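Local coordinates for SusD superfamily protein (Bacteroides thetaiotaomicron VPI-5482, PDB 3HDX) that probably binds polysaccharide at the outer membrane of a gut bacterium, as a SusD-family protein in carbohydrate uptake, at residues G39-G44 / Q55-N60; G44-Y49 / I293-D298; L279-P284 / T332-K337; E415-R420 / W431-R436. All coordinates share one frame; numbering follows the deposited sequence.

Contact 1: residues G39-G44 / Q55-N60; sequences GDLRKG and QAVSDN. With EDO (1,2-ethanediol), chain H.
Two helix C-termini meet here, and the one on helix 52-58 ends in a Schellman motif: Asn-60 has positive phi, and one of its two bonds back into the last turn runs from Asn-60 N to Val-57 O. How such ends settle their polar groups is well illustrated by the chain that passes alongside, leaving helix 34-41 at Arg-42. Lys-43 N donates to Ser-58 O at 3.0 Å, in the carbonyl plane and on a lone pair, so a carbonyl of the last helical turn finds its donor in the other segment. Two CH...O contacts run beside this bond, Ser-58 CA to Leu-41 O and Arg-42 CA to Val-57 O. Leu-41 O also takes the N-H of Gly-44. Beside these bonds the Leu-41 side chain crosses Val-57 at about a right angle, CD2 3.8 Å from Val-57 CB.

Water serves the solvent side. One molecule joins Ser-58 OG to Gly-44 O, and Gly-44 O takes a second hydrogen bond, 2.9 Å from O1 of a 1,2-ethanediol probably left by the crystallisation liquor. The bent chain of Lys-43 brings NZ to another water, which donates to Asp-59 O.

Asn-60 reaches a third part of the chain: its ND2 bonds Gly-455 O, which fixes the flip of the amide. Its OD1 is gripped side-on by the extended Arg-42, whose guanidinium plane is turned 37° from the amide. Arg-42 NH2 lies 2.8 Å from Asn-60 OD1 on a lone pair, while Arg-42 NE, also 2.8 Å from Asn-60 OD1, sits above the carbonyl plane.

Contact 2: residues G44-Y49 / I293-D298; sequences GDFTVY and IYISKD. With EDO (1,2-ethanediol), chain H.
Backbone hydrogen bonds come first in this short antiparallel ladder, which pairs strands 47-48 and 293-294. Thr-47 N donates to Tyr-294 O at 2.7 Å, nearly along the C=O axis, and Tyr-294 N returns a bond to Thr-47 O; Val-48 and Ile-293 make the adjoining non-hydrogen-bonded pair. A water extends the polar link past the strands, joining Asp-45 O, Thr-47 OG1 and Ser-296 N, the last at the N-cap of helix 297-303.

CH-pi contacts make up the second class. Ile-295 CD1 sits over the middle of the Phe-46 ring, 3.4 Å from its centroid, while Ile-293 CD1 covers the opposite face, offset toward the rim. On the other face of the ladder Thr-47 and Tyr-294 point the same way, with Thr-47 CB over the tyrosine ring, 4.1 Å from its centroid. Beyond the pair, the Phe-46 ring meets Phe-335 edge-to-face. An alanine in place of Phe-46 would remove the ring held between the two isoleucines and would probably loosen the apolar side of the ladder.

With just two strand-to-strand hydrogen bonds, the join of these sequence-distant segments leans heavily on apolar cover over aromatic faces.

Contact 3: residues L279-P284 / T332-K337; sequences LTLAYP and TPVFSK
Thr-280 and Phe-335 lie side by side and point the same way, the methyl CG2 of the threonine 4.0 Å from Phe-335 CD2. The hydroxyl of Thr-280 takes the crowded position between backbone N and carbonyl carbon (chi1 57°), from which OG1 bonds back to Leu-276 O, one helical turn earlier. A water joins Thr-280 OG1 to Phe-335 O, donating to the latter at 2.7 Å, so the hydroxyl bridges at one remove.

The contact joins the end of helix 276-280 to strand 334-335, the partner of strand 325-326 in a two-stranded antiparallel sheet. Direct hydrogen bonds between the segments are absent; a second water donates to Thr-280 O and accepts from Phe-335 N, linking the helix end to the strand backbone.

Val-334 points toward the other segment and sets both methyls against it. CG1, anti to the backbone N, meets the carbonyl of Thr-280, 3.4 Å from its O, and CG2 reaches Ala-282 CB at 4.0 Å. Leu-281 comes in from its flank: its CD2 touches Val-334 CG1 at 4.1 Å and continues to Phe-335 O and Ser-336 CA. Ala-282 N, buried beside Val-334 CG1, has no hydrogen-bonding partner in the model.

Contact 4: residues E415-R420 / W431-R436; sequences EIFEER and WYDLVR. With EDO (1,2-ethanediol), chain E.
The inner side of this helix pair holds a buried charge cluster, a worked example of one carboxylate shared by two arginines. Arg-420 comes from helix 409-423 and grips Asp-433 side-on. Its NE lies 2.8 Å from Asp-433 OD2, above the carboxylate plane, and its NH2 reaches the syn lone pair of Asp-433 OD1 at 3.1 Å; a bend at chi3 (64°) turns the guanidinium to this grip. Arg-436, one turn along from Asp-433, approaches end-on and gives both NH1 and NH2 to the same OD1, with NH1 on the anti lone pair at 2.9 Å. Three donors thus converge on OD1. The two guanidinium planes are nearly perpendicular (88°), with Arg-436 NH2 over a face of Arg-420, 3.4 Å from Arg-420 NE. Asp-433, with Asp-365 on Arg-420 and Glu-372 on Arg-436, probably offsets this repulsion, while the two arginines probably keep Asp-433 ionised. An asparagine in place of Asp-433 would lose the negative charge and would probably leave the two arginines repelling each other more strongly.

Beside the cluster Phe-417 fills the space between the backbones, CE1 3.3 Å from Asp-433 O, its ring oblique to that oxygen.

The other side is looser. Glu-418, partly exposed, meets no residue of 431-436; its OE2 accepts from O1 of a 1,2-ethanediol, probably from the crystallisation liquor, at 2.7 Å.

With the axes of the two short segments 10.6 Å apart at closest approach and running at 176°, the segments belong to an antiparallel helical hairpin, consistent with the TPR-like helical scaffold of SusD proteins.

From the N terminus, contact 1 closes first, a short loop that carries strand 47-48 between helices 34-41 and 52-58. Contact 2 starts within that loop, sharing Gly-44 with contact 1, and crosses it by reaching some 244 residues ahead to strand 293-294. Contact 3 in turn crosses contact 2: it opens at helix 276-280, before strand 293-294, and closes beyond it at strand 334-335. Leu-279 O and Ile-293 N, 2.9 Å apart, probably bond the two together. Contact 4 follows in series, closing the short loop between helices 409-423 and 430-441, yet returns to contact 1, where Gly-39 O probably accepts from Trp-431 N. Helix 34-41 is thereby tied to helix 430-441.

Contact 1: residues G39-G44 / Q55-N60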
# COMPACT_ATOMS: atom_id res chain seq x y z
N GLY A 39 -1.13 -7.23 4.82
CA GLY A 39 0.06 -7.10 3.99
C GLY A 39 1.38 -7.57 4.53
O GLY A 39 2.23 -7.98 3.77
N ASP A 40 1.59 -7.44 5.84
CA ASP A 40 2.83 -7.81 6.50
C ASP A 40 2.73 -9.07 7.35
O ASP A 40 3.63 -9.90 7.36
CB ASP A 40 3.36 -6.69 7.41
CG ASP A 40 4.01 -5.59 6.66
OD1 ASP A 40 5.07 -5.81 6.05
OD2 ASP A 40 3.49 -4.48 6.67
N LEU A 41 1.62 -9.21 8.08
CA LEU A 41 1.52 -10.29 9.08
C LEU A 41 1.27 -11.66 8.49
O LEU A 41 1.85 -12.67 8.94
CB LEU A 41 0.49 -9.92 10.15
CG LEU A 41 0.31 -10.87 11.36
CD1 LEU A 41 1.62 -11.00 12.15
CD2 LEU A 41 -0.82 -10.31 12.23
N ARG A 42 0.38 -11.72 7.50
CA ARG A 42 -0.06 -12.95 6.83
C ARG A 42 1.10 -13.65 6.13
O ARG A 42 1.66 -13.14 5.16
CB ARG A 42 -1.19 -12.63 5.87
CG ARG A 42 -1.91 -13.81 5.34
CD ARG A 42 -3.00 -13.38 4.43
NE ARG A 42 -3.80 -14.52 3.99
CZ ARG A 42 -4.67 -14.46 2.98
NH1 ARG A 42 -4.92 -13.30 2.35
NH2 ARG A 42 -5.31 -15.57 2.62
N LYS A 43 1.47 -14.83 6.64
CA LYS A 43 2.64 -15.59 6.19
C LYS A 43 3.91 -14.72 6.12
O LYS A 43 4.82 -14.98 5.32
CB LYS A 43 2.36 -16.32 4.88
CG LYS A 43 1.21 -17.32 4.93
CD LYS A 43 1.42 -18.44 5.95
CE LYS A 43 2.66 -19.27 5.68
NZ LYS A 43 2.92 -20.31 6.73
N GLY A 44 4.00 -13.76 7.04
CA GLY A 44 5.06 -12.80 7.04
C GLY A 44 6.25 -13.19 7.87
O GLY A 44 6.39 -14.35 8.28
N GLN A 55 -1.73 -14.49 15.64
CA GLN A 55 -1.07 -15.70 15.20
C GLN A 55 -1.90 -16.39 14.09
O GLN A 55 -1.33 -17.00 13.15
CB GLN A 55 -0.80 -16.67 16.39
CG GLN A 55 0.04 -17.86 15.98
CD GLN A 55 1.41 -17.43 15.53
OE1 GLN A 55 2.25 -17.03 16.34
NE2 GLN A 55 1.63 -17.45 14.20
N ALA A 56 -3.25 -16.34 14.22
CA ALA A 56 -4.13 -16.94 13.19
C ALA A 56 -3.94 -16.24 11.83
O ALA A 56 -3.86 -16.90 10.80
CB ALA A 56 -5.58 -16.94 13.62
N VAL A 57 -3.81 -14.91 11.85
CA VAL A 57 -3.52 -14.19 10.60
C VAL A 57 -2.18 -14.68 10.02
O VAL A 57 -2.07 -15.02 8.83
CB VAL A 57 -3.46 -12.68 10.81
CG1 VAL A 57 -3.07 -11.96 9.51
CG2 VAL A 57 -4.81 -12.15 11.40
N SER A 58 -1.15 -14.69 10.85
CA SER A 58 0.17 -15.10 10.43
C SER A 58 0.18 -16.50 9.81
O SER A 58 0.84 -16.75 8.79
CB SER A 58 1.16 -14.98 11.59
OG SER A 58 2.46 -15.38 11.20
N ASP A 59 -0.60 -17.41 10.40
CA ASP A 59 -0.72 -18.77 9.89
C ASP A 59 -1.69 -18.96 8.75
O ASP A 59 -1.81 -20.08 8.25
CB ASP A 59 -1.19 -19.71 11.02
CG ASP A 59 -0.19 -19.86 12.16
OD1 ASP A 59 1.02 -19.67 11.97
OD2 ASP A 59 -0.66 -20.27 13.26
N ASN A 60 -2.36 -17.90 8.29
CA ASN A 60 -3.41 -18.03 7.26
C ASN A 60 -4.60 -18.90 7.70
O ASN A 60 -5.23 -19.55 6.85
CB ASN A 60 -2.85 -18.52 5.91
CG ASN A 60 -3.81 -18.22 4.75
OD1 ASN A 60 -4.44 -17.17 4.75
ND2 ASN A 60 -3.98 -19.18 3.80
C1 EDO H . 8.20 -15.76 11.53
O1 EDO H . 8.08 -15.90 10.12
C2 EDO H . 7.68 -17.03 12.17
O2 EDO H . 6.28 -17.13 11.86
O HOH W 1 0.37 -21.75 7.65
O HOH W 2 3.08 -19.71 9.97
O HOH W 3 4.30 -16.06 9.33

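Contact 2: residues G44-Y49 / I293-D298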
# COMPACT_ATOMS: atom_id res chain seq x y z
N GLY A 44 4.00 -13.76 7.04
CA GLY A 44 5.06 -12.80 7.04
C GLY A 44 6.25 -13.19 7.87
O GLY A 44 6.39 -14.35 8.28
N ASP A 45 7.09 -12.18 8.12
CA ASP A 45 8.35 -12.36 8.87
C ASP A 45 8.25 -11.98 10.30
O ASP A 45 9.26 -12.05 11.01
CB ASP A 45 9.44 -11.55 8.18
CG ASP A 45 9.73 -12.08 6.77
OD1 ASP A 45 9.77 -13.32 6.64
OD2 ASP A 45 9.92 -11.27 5.84
N PHE A 46 7.04 -11.60 10.74
CA PHE A 46 6.80 -11.21 12.14
C PHE A 46 6.39 -12.41 13.00
O PHE A 46 5.45 -13.14 12.70
CB PHE A 46 5.77 -10.10 12.24
CG PHE A 46 6.24 -8.77 11.77
CD1 PHE A 46 6.10 -8.40 10.45
CD2 PHE A 46 6.84 -7.87 12.65
CE1 PHE A 46 6.55 -7.18 9.99
CE2 PHE A 46 7.28 -6.65 12.19
CZ PHE A 46 7.12 -6.29 10.85
N THR A 47 7.12 -12.54 14.09
CA THR A 47 6.80 -13.47 15.15
C THR A 47 5.76 -12.75 16.03
O THR A 47 5.84 -11.53 16.24
CB THR A 47 8.06 -13.81 15.98
OG1 THR A 47 8.94 -14.55 15.15
CG2 THR A 47 7.71 -14.66 17.21
N VAL A 48 4.77 -13.51 16.52
CA VAL A 48 3.73 -12.97 17.39
C VAL A 48 4.12 -13.29 18.84
O VAL A 48 4.37 -14.44 19.17
CB VAL A 48 2.33 -13.55 17.06
CG1 VAL A 48 1.24 -13.01 18.06
CG2 VAL A 48 1.95 -13.25 15.61
N TYR A 49 4.12 -12.25 19.70
CA TYR A 49 4.53 -12.42 21.09
C TYR A 49 3.57 -13.30 21.89
O TYR A 49 4.01 -14.27 22.53
CB TYR A 49 4.65 -11.06 21.76
CG TYR A 49 5.34 -11.10 23.10
CD1 TYR A 49 6.72 -11.11 23.18
CD2 TYR A 49 4.61 -11.11 24.27
CE1 TYR A 49 7.38 -11.14 24.43
CE2 TYR A 49 5.25 -11.14 25.54
CZ TYR A 49 6.63 -11.18 25.60
OH TYR A 49 7.28 -11.20 26.83
N ILE A 293 4.08 -7.84 17.97
CA ILE A 293 4.75 -8.60 16.89
C ILE A 293 6.16 -8.05 16.73
O ILE A 293 6.42 -6.89 17.02
CB ILE A 293 3.96 -8.56 15.54
CG1 ILE A 293 4.07 -7.18 14.85
CG2 ILE A 293 2.49 -9.00 15.74
CD1 ILE A 293 3.27 -7.07 13.51
N TYR A 294 7.07 -8.88 16.27
CA TYR A 294 8.47 -8.47 16.11
C TYR A 294 9.18 -9.39 15.13
O TYR A 294 8.69 -10.49 14.84
CB TYR A 294 9.21 -8.46 17.49
CG TYR A 294 9.31 -9.83 18.12
CD1 TYR A 294 8.26 -10.39 18.84
CD2 TYR A 294 10.51 -10.56 18.05
CE1 TYR A 294 8.35 -11.66 19.42
CE2 TYR A 294 10.62 -11.82 18.62
CZ TYR A 294 9.55 -12.38 19.31
OH TYR A 294 9.70 -13.64 19.87
N ILE A 295 10.31 -8.92 14.62
CA ILE A 295 11.17 -9.75 13.78
C ILE A 295 12.18 -10.39 14.74
O ILE A 295 12.95 -9.68 15.41
CB ILE A 295 11.92 -8.97 12.67
CG1 ILE A 295 11.00 -8.01 11.87
CG2 ILE A 295 12.62 -10.01 11.71
CD1 ILE A 295 9.83 -8.66 11.03
N SER A 296 12.13 -11.72 14.85
CA SER A 296 13.04 -12.41 15.76
C SER A 296 14.49 -12.34 15.27
O SER A 296 14.76 -12.05 14.09
CB SER A 296 12.65 -13.88 15.87
OG SER A 296 12.94 -14.55 14.66
N LYS A 297 15.44 -12.61 16.15
CA LYS A 297 16.86 -12.63 15.73
C LYS A 297 17.11 -13.68 14.68
O LYS A 297 17.83 -13.42 13.71
CB LYS A 297 17.79 -12.86 16.92
CG LYS A 297 17.79 -11.67 17.82
CD LYS A 297 18.75 -11.86 18.98
CE LYS A 297 18.45 -10.88 20.06
NZ LYS A 297 19.26 -11.13 21.32
N ASP A 298 16.51 -14.84 14.83
CA ASP A 298 16.63 -15.91 13.81
C ASP A 298 16.14 -15.42 12.45
O ASP A 298 16.79 -15.65 11.42
CB ASP A 298 15.91 -17.20 14.23
CG ASP A 298 16.61 -17.94 15.36
OD1 ASP A 298 17.76 -17.60 15.76
OD2 ASP A 298 16.00 -18.92 15.85
C1 EDO H . 8.20 -15.76 11.53
O1 EDO H . 8.08 -15.90 10.12
C2 EDO H . 7.68 -17.03 12.17
O2 EDO H . 6.28 -17.13 11.86
O HOH W 4 10.32 -13.33 13.20

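Contact 3: residues L279-P284 / T332-K337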
# COMPACT_ATOMS: atom_id res chain seq x y z
N LEU A 279 1.32 -2.34 16.88
CA LEU A 279 1.74 -3.72 16.86
C LEU A 279 3.22 -3.93 17.14
O LEU A 279 3.58 -4.96 17.69
CB LEU A 279 1.40 -4.36 15.49
CG LEU A 279 -0.09 -4.45 15.13
CD1 LEU A 279 -0.26 -4.82 13.64
CD2 LEU A 279 -0.83 -5.42 16.05
N THR A 280 4.08 -2.98 16.79
CA THR A 280 5.53 -3.20 16.86
C THR A 280 6.27 -2.54 18.00
O THR A 280 7.27 -3.09 18.43
CB THR A 280 6.19 -2.74 15.53
OG1 THR A 280 5.88 -1.37 15.29
CG2 THR A 280 5.76 -3.67 14.36
N LEU A 281 5.84 -1.37 18.47
CA LEU A 281 6.63 -0.67 19.47
C LEU A 281 6.43 -1.16 20.89
O LEU A 281 5.37 -1.61 21.29
CB LEU A 281 6.47 0.84 19.36
CG LEU A 281 6.84 1.52 18.02
CD1 LEU A 281 7.00 3.07 18.18
CD2 LEU A 281 8.15 0.90 17.35
N ALA A 282 7.51 -1.04 21.65
CA ALA A 282 7.53 -1.37 23.09
C ALA A 282 8.65 -0.54 23.72
O ALA A 282 9.31 0.26 23.05
CB ALA A 282 7.76 -2.85 23.31
N TYR A 283 8.83 -0.71 25.03
CA TYR A 283 9.84 0.01 25.80
C TYR A 283 11.23 -0.16 25.17
O TYR A 283 11.57 -1.28 24.79
CB TYR A 283 9.81 -0.51 27.25
CG TYR A 283 10.71 0.29 28.13
CD1 TYR A 283 10.26 1.49 28.67
CD2 TYR A 283 12.05 -0.08 28.34
CE1 TYR A 283 11.12 2.30 29.43
CE2 TYR A 283 12.92 0.73 29.10
CZ TYR A 283 12.44 1.91 29.65
OH TYR A 283 13.29 2.72 30.39
N PRO A 284 12.05 0.91 25.09
CA PRO A 284 11.87 2.26 25.61
C PRO A 284 11.16 3.27 24.73
O PRO A 284 10.99 4.42 25.18
CB PRO A 284 13.32 2.70 25.84
CG PRO A 284 14.01 2.13 24.74
CD PRO A 284 13.42 0.76 24.57
N THR A 332 13.30 -10.38 22.62
CA THR A 332 12.30 -9.90 21.65
C THR A 332 12.67 -8.46 21.23
O THR A 332 12.09 -7.48 21.74
CB THR A 332 10.86 -10.01 22.14
OG1 THR A 332 10.58 -9.01 23.11
CG2 THR A 332 10.64 -11.42 22.75
N PRO A 333 13.62 -8.34 20.28
CA PRO A 333 13.97 -7.01 19.79
C PRO A 333 12.77 -6.32 19.14
O PRO A 333 11.91 -6.98 18.57
CB PRO A 333 15.07 -7.28 18.75
CG PRO A 333 15.20 -8.71 18.62
CD PRO A 333 14.27 -9.41 19.50
N VAL A 334 12.77 -5.00 19.21
CA VAL A 334 11.67 -4.17 18.74
C VAL A 334 11.93 -3.71 17.31
O VAL A 334 12.95 -3.07 17.04
CB VAL A 334 11.49 -2.95 19.64
CG1 VAL A 334 10.46 -1.97 19.07
CG2 VAL A 334 11.07 -3.39 21.08
N PHE A 335 10.98 -4.00 16.41
CA PHE A 335 11.04 -3.50 15.05
C PHE A 335 10.64 -2.01 15.13
O PHE A 335 9.45 -1.63 15.25
CB PHE A 335 10.11 -4.30 14.15
CG PHE A 335 10.12 -3.87 12.73
CD1 PHE A 335 11.17 -4.26 11.93
CD2 PHE A 335 9.11 -3.07 12.19
CE1 PHE A 335 11.25 -3.89 10.61
CE2 PHE A 335 9.17 -2.69 10.83
CZ PHE A 335 10.23 -3.13 10.05
N SER A 336 11.67 -1.17 15.07
CA SER A 336 11.57 0.25 15.30
C SER A 336 11.68 1.10 14.04
O SER A 336 11.74 2.33 14.13
CB SER A 336 12.66 0.64 16.32
OG SER A 336 13.94 0.30 15.81
N LYS A 337 11.67 0.47 12.86
CA LYS A 337 11.78 1.19 11.59
C LYS A 337 10.83 2.40 11.52
O LYS A 337 11.22 3.48 11.11
CB LYS A 337 11.48 0.24 10.44
CG LYS A 337 11.50 0.85 9.07
CD LYS A 337 11.01 -0.12 8.04
CE LYS A 337 10.95 0.52 6.65
NZ LYS A 337 10.68 -0.48 5.53
O HOH W 5 8.55 -5.17 17.24
O HOH W 6 7.83 -0.07 13.76

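Contact 4: residues E415-R420 / W431-R436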
# COMPACT_ATOMS: atom_id res chain seq x y z
N GLU A 415 15.93 -13.09 -5.85
CA GLU A 415 16.69 -12.04 -5.17
C GLU A 415 15.99 -10.66 -5.16
O GLU A 415 16.04 -9.96 -4.15
CB GLU A 415 18.13 -11.93 -5.69
CG GLU A 415 18.99 -10.92 -4.95
CD GLU A 415 19.13 -11.18 -3.46
OE1 GLU A 415 18.94 -12.33 -2.98
OE2 GLU A 415 19.42 -10.19 -2.77
N ILE A 416 15.33 -10.32 -6.25
CA ILE A 416 14.52 -9.09 -6.30
C ILE A 416 13.45 -9.15 -5.20
O ILE A 416 13.25 -8.15 -4.48
CB ILE A 416 13.85 -8.88 -7.66
CG1 ILE A 416 14.92 -8.59 -8.75
CG2 ILE A 416 12.84 -7.72 -7.63
CD1 ILE A 416 14.49 -8.74 -10.17
N PHE A 417 12.79 -10.31 -5.04
CA PHE A 417 11.82 -10.45 -3.93
C PHE A 417 12.47 -10.40 -2.54
O PHE A 417 11.85 -9.87 -1.63
CB PHE A 417 10.91 -11.64 -4.14
CG PHE A 417 9.85 -11.34 -5.13
CD1 PHE A 417 8.75 -10.57 -4.76
CD2 PHE A 417 9.93 -11.78 -6.45
CE1 PHE A 417 7.74 -10.26 -5.68
CE2 PHE A 417 8.94 -11.47 -7.34
CZ PHE A 417 7.86 -10.70 -6.98
N GLU A 418 13.71 -10.88 -2.38
CA GLU A 418 14.39 -10.73 -1.08
C GLU A 418 14.73 -9.27 -0.83
O GLU A 418 14.70 -8.82 0.30
CB GLU A 418 15.66 -11.58 -1.01
CG GLU A 418 15.39 -13.06 -1.05
CD GLU A 418 14.41 -13.55 0.02
OE1 GLU A 418 14.55 -13.15 1.17
OE2 GLU A 418 13.49 -14.35 -0.33
N GLU A 419 15.08 -8.53 -1.89
CA GLU A 419 15.34 -7.09 -1.73
C GLU A 419 14.06 -6.35 -1.32
O GLU A 419 14.08 -5.45 -0.47
CB GLU A 419 16.02 -6.48 -2.95
CG GLU A 419 16.63 -5.07 -2.65
CD GLU A 419 17.76 -5.08 -1.64
OE1 GLU A 419 18.45 -6.11 -1.47
OE2 GLU A 419 18.00 -4.01 -1.06
N ARG A 420 12.94 -6.68 -1.96
CA ARG A 420 11.66 -6.11 -1.53
C ARG A 420 11.35 -6.47 -0.05
O ARG A 420 10.80 -5.66 0.71
CB ARG A 420 10.53 -6.63 -2.43
CG ARG A 420 10.59 -6.12 -3.84
CD ARG A 420 9.40 -6.55 -4.72
NE ARG A 420 8.11 -6.01 -4.24
CZ ARG A 420 7.63 -4.81 -4.53
NH1 ARG A 420 8.22 -3.99 -5.42
NH2 ARG A 420 6.49 -4.43 -3.98
N TRP A 431 3.07 -9.99 1.93
CA TRP A 431 2.10 -11.04 1.55
C TRP A 431 1.78 -10.98 0.04
O TRP A 431 1.83 -11.99 -0.65
CB TRP A 431 0.82 -10.93 2.39
CG TRP A 431 -0.28 -11.75 1.80
CD1 TRP A 431 -1.36 -11.28 1.14
CD2 TRP A 431 -0.31 -13.19 1.67
NE1 TRP A 431 -2.10 -12.32 0.64
CE2 TRP A 431 -1.48 -13.51 0.95
CE3 TRP A 431 0.51 -14.21 2.11
CZ2 TRP A 431 -1.85 -14.84 0.67
CZ3 TRP A 431 0.17 -15.53 1.83
CH2 TRP A 431 -1.01 -15.83 1.12
N TYR A 432 1.46 -9.79 -0.46
CA TYR A 432 1.13 -9.63 -1.87
C TYR A 432 2.35 -10.00 -2.75
O TYR A 432 2.21 -10.66 -3.78
CB TYR A 432 0.64 -8.22 -2.16
CG TYR A 432 -0.47 -7.79 -1.26
CD1 TYR A 432 -1.71 -8.41 -1.32
CD2 TYR A 432 -0.25 -6.82 -0.28
CE1 TYR A 432 -2.72 -8.06 -0.45
CE2 TYR A 432 -1.26 -6.44 0.60
CZ TYR A 432 -2.50 -7.07 0.51
OH TYR A 432 -3.52 -6.68 1.36
N ASP A 433 3.52 -9.58 -2.31
CA ASP A 433 4.78 -9.92 -2.96
C ASP A 433 5.00 -11.43 -2.98
O ASP A 433 5.46 -11.98 -3.99
CB ASP A 433 5.95 -9.25 -2.26
CG ASP A 433 6.03 -7.75 -2.53
OD1 ASP A 433 5.24 -7.18 -3.31
OD2 ASP A 433 6.94 -7.11 -1.96
N LEU A 434 4.64 -12.13 -1.89
CA LEU A 434 4.82 -13.61 -1.87
C LEU A 434 3.97 -14.26 -2.95
O LEU A 434 4.43 -15.22 -3.59
CB LEU A 434 4.44 -14.17 -0.50
CG LEU A 434 5.56 -14.13 0.55
CD1 LEU A 434 4.98 -14.44 1.92
CD2 LEU A 434 6.65 -15.14 0.19
N VAL A 435 2.76 -13.74 -3.14
CA VAL A 435 1.85 -14.26 -4.18
C VAL A 435 2.42 -13.97 -5.59
O VAL A 435 2.52 -14.87 -6.42
CB VAL A 435 0.40 -13.72 -4.01
CG1 VAL A 435 -0.50 -14.15 -5.19
CG2 VAL A 435 -0.22 -14.16 -2.64
N ARG A 436 2.82 -12.72 -5.86
CA ARG A 436 3.38 -12.42 -7.21
C ARG A 436 4.65 -13.25 -7.44
O ARG A 436 4.87 -13.76 -8.53
CB ARG A 436 3.70 -10.93 -7.38
CG ARG A 436 2.49 -10.03 -7.30
CD ARG A 436 2.70 -8.68 -7.98
NE ARG A 436 4.00 -8.13 -7.64
CZ ARG A 436 4.31 -7.63 -6.44
NH1 ARG A 436 3.39 -7.47 -5.47
NH2 ARG A 436 5.58 -7.28 -6.21
C1 EDO E . 10.68 -16.18 -0.23
O1 EDO E . 10.91 -14.85 0.28
C2 EDO E . 10.94 -17.20 0.85
O2 EDO E . 10.02 -16.97 1.92